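Local coordinates for protein monomethylamine methyltransferase MtmB1 (Methanosarcina barkeri, PDB 1NTH) that transfers the methyl group of monomethylamine to the corrinoid cofactor of its partner protein MtmC, a step in methanogenesis from methylamine, at residues R116-G128 / M386-I398. Sequence-based numbering, arbitrary orientation.
Sequences RSVGDKAKPIVQG and MGEVARATAGVEI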
loop_
_atom_site.group_PDB
_atom_site.type_symbol
_atom_site.label_atom_id
_atom_site.label_comp_id
_atom_site.label_asym_id
_atom_site.label_seq_id
_atom_site.Cartn_x
_atom_site.Cartn_y
_atom_site.Cartn_z
ATOM N N ARG A 116 -0.732 25.790 20.578
ATOM C CA ARG A 116 -0.221 27.158 20.634
ATOM C C ARG A 116 -0.811 27.812 21.876
ATOM O O ARG A 116 -1.951 27.541 22.249
ATOM C CB ARG A 116 -0.652 27.976 19.410
ATOM C CG ARG A 116 0.044 27.609 18.113
ATOM C CD ARG A 116 -0.322 28.578 16.986
ATOM N NE ARG A 116 0.220 29.925 17.193
ATOM C CZ ARG A 116 -0.500 30.988 17.548
ATOM N NH1 ARG A 116 -1.811 30.879 17.741
ATOM N NH2 ARG A 116 0.092 32.165 17.707
ATOM N N SER A 117 -0.030 28.666 22.522
ATOM C CA SER A 117 -0.506 29.362 23.708
ATOM C C SER A 117 -0.885 30.775 23.297
ATOM O O SER A 117 -0.654 31.184 22.162
ATOM C CB SER A 117 0.594 29.410 24.769
ATOM O OG SER A 117 1.734 30.101 24.286
ATOM N N VAL A 118 -1.484 31.517 24.220
ATOM C CA VAL A 118 -1.852 32.895 23.944
ATOM C C VAL A 118 -0.554 33.653 23.649
ATOM O O VAL A 118 0.431 33.499 24.371
ATOM C CB VAL A 118 -2.552 33.528 25.168
ATOM C CG1 VAL A 118 -2.781 35.015 24.934
ATOM C CG2 VAL A 118 -3.873 32.819 25.429
ATOM N N GLY A 119 -0.554 34.445 22.578
ATOM C CA GLY A 119 0.622 35.220 22.209
ATOM C C GLY A 119 1.816 34.405 21.734
ATOM O O GLY A 119 2.934 34.916 21.657
ATOM N N ASP A 120 1.579 33.141 21.401
ATOM C CA ASP A 120 2.642 32.244 20.949
ATOM C C ASP A 120 3.460 32.803 19.784
ATOM O O ASP A 120 2.914 33.415 18.865
ATOM C CB ASP A 120 2.024 30.901 20.550
ATOM C CG ASP A 120 3.003 29.751 20.650
ATOM O OD1 ASP A 120 2.659 28.745 21.302
ATOM O OD2 ASP A 120 4.110 29.849 20.081
ATOM N N LYS A 121 4.772 32.584 19.830
ATOM C CA LYS A 121 5.676 33.040 18.773
ATOM C C LYS A 121 5.470 32.204 17.510
ATOM O O LYS A 121 5.749 32.658 16.399
ATOM C CB LYS A 121 7.135 32.900 19.215
ATOM C CG LYS A 121 7.545 33.759 20.396
ATOM C CD LYS A 121 7.744 35.212 20.007
ATOM C CE LYS A 121 8.310 36.010 21.175
ATOM N NZ LYS A 121 8.566 37.431 20.813
ATOM N N ALA A 122 4.997 30.976 17.686
ATOM C CA ALA A 122 4.760 30.089 16.552
ATOM C C ALA A 122 3.535 30.539 15.769
ATOM O O ALA A 122 2.563 31.029 16.339
ATOM C CB ALA A 122 4.571 28.656 17.036
ATOM N N LYS A 123 3.592 30.369 14.455
ATOM C CA LYS A 123 2.493 30.751 13.578
ATOM C C LYS A 123 1.459 29.629 13.492
ATOM O O LYS A 123 1.804 28.448 13.487
ATOM C CB LYS A 123 3.037 31.047 12.179
ATOM C CG LYS A 123 2.005 31.511 11.166
ATOM C CD LYS A 123 2.630 31.616 9.778
ATOM C CE LYS A 123 1.646 32.173 8.756
ATOM N NZ LYS A 123 2.218 32.153 7.376
ATOM N N PRO A 124 0.169 29.980 13.452
ATOM C CA PRO A 124 -0.821 28.907 13.355
ATOM C C PRO A 124 -0.813 28.316 11.949
ATOM O O PRO A 124 -0.201 28.870 11.031
ATOM C CB PRO A 124 -2.137 29.616 13.680
ATOM C CG PRO A 124 -1.891 31.020 13.240
ATOM C CD PRO A 124 -0.479 31.277 13.713
ATOM N N ILE A 125 -1.476 27.177 11.795
ATOM C CA ILE A 125 -1.584 26.517 10.504
ATOM C C ILE A 125 -2.609 27.289 9.685
ATOM O O ILE A 125 -3.676 27.645 10.191
ATOM C CB ILE A 125 -2.061 25.054 10.676
ATOM C CG1 ILE A 125 -0.968 24.232 11.362
ATOM C CG2 ILE A 125 -2.453 24.458 9.328
ATOM C CD1 ILE A 125 0.364 24.246 10.632
ATOM N N VAL A 126 -2.283 27.554 8.425
ATOM C CA VAL A 126 -3.183 28.285 7.541
ATOM C C VAL A 126 -3.946 27.312 6.648
ATOM O O VAL A 126 -3.379 26.699 5.741
ATOM C CB VAL A 126 -2.400 29.286 6.662
ATOM C CG1 VAL A 126 -3.347 30.002 5.705
ATOM C CG2 VAL A 126 -1.684 30.296 7.547
ATOM N N GLN A 127 -5.235 27.160 6.928
ATOM C CA GLN A 127 -6.091 26.277 6.152
ATOM C C GLN A 127 -6.890 27.168 5.213
ATOM O O GLN A 127 -7.874 27.784 5.615
ATOM C CB GLN A 127 -7.022 25.499 7.081
ATOM C CG GLN A 127 -7.962 24.545 6.368
ATOM C CD GLN A 127 -8.485 23.472 7.296
ATOM O OE1 GLN A 127 -9.537 23.622 7.929
ATOM N NE2 GLN A 127 -7.737 22.383 7.400
ATOM N N GLY A 128 -6.452 27.239 3.962
ATOM C CA GLY A 128 -7.114 28.101 3.004
ATOM C C GLY A 128 -7.977 27.407 1.978
ATOM O O GLY A 128 -7.678 26.302 1.526
ATOM N N MET A 386 -4.683 36.416 5.212
ATOM C CA MET A 386 -4.918 35.744 6.483
ATOM C C MET A 386 -3.590 35.195 7.008
ATOM O O MET A 386 -3.269 35.341 8.189
ATOM C CB MET A 386 -5.937 34.611 6.286
ATOM C CG MET A 386 -6.307 33.841 7.545
ATOM S SD MET A 386 -7.602 32.604 7.241
ATOM C CE MET A 386 -6.671 31.323 6.395
ATOM N N GLY A 387 -2.812 34.591 6.114
ATOM C CA GLY A 387 -1.529 34.029 6.499
ATOM C C GLY A 387 -0.459 35.054 6.835
ATOM O O GLY A 387 0.264 34.896 7.817
ATOM N N GLU A 388 -0.344 36.105 6.025
ATOM C CA GLU A 388 0.661 37.136 6.283
ATOM C C GLU A 388 0.392 37.844 7.604
ATOM O O GLU A 388 1.315 38.152 8.359
ATOM C CB GLU A 388 0.686 38.168 5.153
ATOM C CG GLU A 388 1.386 37.689 3.895
ATOM C CD GLU A 388 2.115 38.812 3.181
ATOM O OE1 GLU A 388 1.457 39.606 2.474
ATOM O OE2 GLU A 388 3.351 38.906 3.344
ATOM N N VAL A 389 -0.882 38.102 7.874
ATOM C CA VAL A 389 -1.270 38.772 9.104
ATOM C C VAL A 389 -0.982 37.880 10.309
ATOM O O VAL A 389 -0.584 38.367 11.368
ATOM C CB VAL A 389 -2.762 39.163 9.068
ATOM C CG1 VAL A 389 -3.207 39.676 10.430
ATOM C CG2 VAL A 389 -2.979 40.243 8.009
ATOM N N ALA A 390 -1.171 36.572 10.147
ATOM C CA ALA A 390 -0.899 35.644 11.240
ATOM C C ALA A 390 0.590 35.686 11.579
ATOM O O ALA A 390 0.972 35.686 12.749
ATOM C CB ALA A 390 -1.315 34.224 10.848
ATOM N N ARG A 391 1.432 35.721 10.550
ATOM C CA ARG A 391 2.873 35.778 10.763
ATOM C C ARG A 391 3.240 37.061 11.505
ATOM O O ARG A 391 4.031 37.042 12.447
ATOM C CB ARG A 391 3.621 35.741 9.427
ATOM C CG ARG A 391 5.135 35.762 9.586
ATOM C CD ARG A 391 5.850 35.889 8.245
ATOM N NE ARG A 391 5.616 37.185 7.618
ATOM C CZ ARG A 391 4.898 37.365 6.513
ATOM N NH1 ARG A 391 4.338 36.330 5.906
ATOM N NH2 ARG A 391 4.744 38.586 6.017
ATOM N N ALA A 392 2.655 38.175 11.073
ATOM C CA ALA A 392 2.923 39.471 11.687
ATOM C C ALA A 392 2.457 39.552 13.141
ATOM O O ALA A 392 3.096 40.197 13.971
ATOM C CB ALA A 392 2.257 40.574 10.868
ATOM N N THR A 393 1.344 38.890 13.444
ATOM C CA THR A 393 0.774 38.901 14.789
ATOM C C THR A 393 1.486 37.988 15.787
ATOM O O THR A 393 1.558 38.296 16.976
ATOM C CB THR A 393 -0.718 38.500 14.741
ATOM O OG1 THR A 393 -1.417 39.388 13.862
ATOM C CG2 THR A 393 -1.346 38.578 16.128
ATOM N N ALA A 394 2.006 36.864 15.306
ATOM C CA ALA A 394 2.685 35.914 16.179
ATOM C C ALA A 394 3.779 36.567 17.023
ATOM O O ALA A 394 4.651 37.258 16.500
ATOM C CB ALA A 394 3.276 34.771 15.350
ATOM N N GLY A 395 3.713 36.353 18.333
ATOM C CA GLY A 395 4.714 36.903 19.228
ATOM C C GLY A 395 4.486 38.319 19.731
ATOM O O GLY A 395 5.188 38.770 20.638
ATOM N N VAL A 396 3.521 39.027 19.157
ATOM C CA VAL A 396 3.248 40.397 19.585
ATOM C C VAL A 396 2.585 40.422 20.962
ATOM O O VAL A 396 1.745 39.578 21.276
ATOM C CB VAL A 396 2.341 41.128 18.565
ATOM C CG1 VAL A 396 2.031 42.540 19.053
ATOM C CG2 VAL A 396 3.032 41.186 17.209
ATOM N N GLU A 397 2.981 41.389 21.786
ATOM C CA GLU A 397 2.423 41.542 23.126
ATOM C C GLU A 397 0.910 41.701 23.041
ATOM O O GLU A 397 0.403 42.457 22.215
ATOM C CB GLU A 397 3.033 42.767 23.812
ATOM C CG GLU A 397 4.484 42.587 24.238
ATOM C CD GLU A 397 5.099 43.863 24.776
ATOM O OE1 GLU A 397 4.394 44.606 25.497
ATOM O OE2 GLU A 397 6.289 44.121 24.487
ATOM N N ILE A 398 0.192 40.995 23.907
ATOM C CA ILE A 398 -1.264 41.046 23.910
ATOM C C ILE A 398 -1.834 42.450 24.118
ATOM O O ILE A 398 -2.841 42.808 23.507
ATOM C CB ILE A 398 -1.839 40.090 24.977
ATOM C CG1 ILE A 398 -1.429 38.651 24.646
ATOM C CG2 ILE A 398 -3.358 40.215 25.040
ATOM C CD1 ILE A 398 -1.798 38.199 23.234
HETATM O O HOH W 1 2.912 37.545 22.852
HETATM O O HOH W 2 7.031 34.994 16.111
HETATM O O HOH W 3 4.356 33.616 6.512
#
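Val-126 and Met-386 meet where a strand of the TIM barrel packs against the C-terminal half of outer helix 380-393; the loop before the strand meets the turn after the helix. Strand 125-128 and helix 386-393 run nearly antiparallel, at 166°, with axes 9.1 Å apart. Val-126 and Met-386 point in opposing directions as they pass. Met-386 bends at chi3 (75°), which brings its CE to 3.6 Å from Val-126 CG1. CG2 of Val-126 rests on the CA of Gly-387. Farther on, Pro-124 CG lies 4.0 Å from Ala-390 CB.

Lys-123 is fully extended and reaches obliquely back over the helix toward Gly-387, CG anti to the backbone N (chi1 -178°). Its CE sits 3.2 Å from Gly-387 O. NZ forms a salt bridge with Glu-152, which also pairs with Arg-391, and a water accepts from both Lys-123 NZ and Arg-391 NH1. Arg-391 NH2 bonds Phe-458 O and Glu-388. The shared Glu-152 carboxylate would offset the two like charges. A leucine here would probably leave Glu-152 with one cationic partner fewer.

Beyond the helix, Thr-393 to Val-396 form a type II beta turn that meets loop 119-121. Gly-395 N gives a weak, bent bond to Asp-120 O (3.1 Å). Gly-395 is third in the turn, with positive phi; a CB there would jam against Ala-394 O. Ile-398 lies roughly perpendicular to Val-118, its CD1 3.7 Å from Val-118 CG1.

Strand 125-128 pairs in parallel with strands 155-156 and 363-366, while helix 380-393 also packs on helices 343-359 and 438-454.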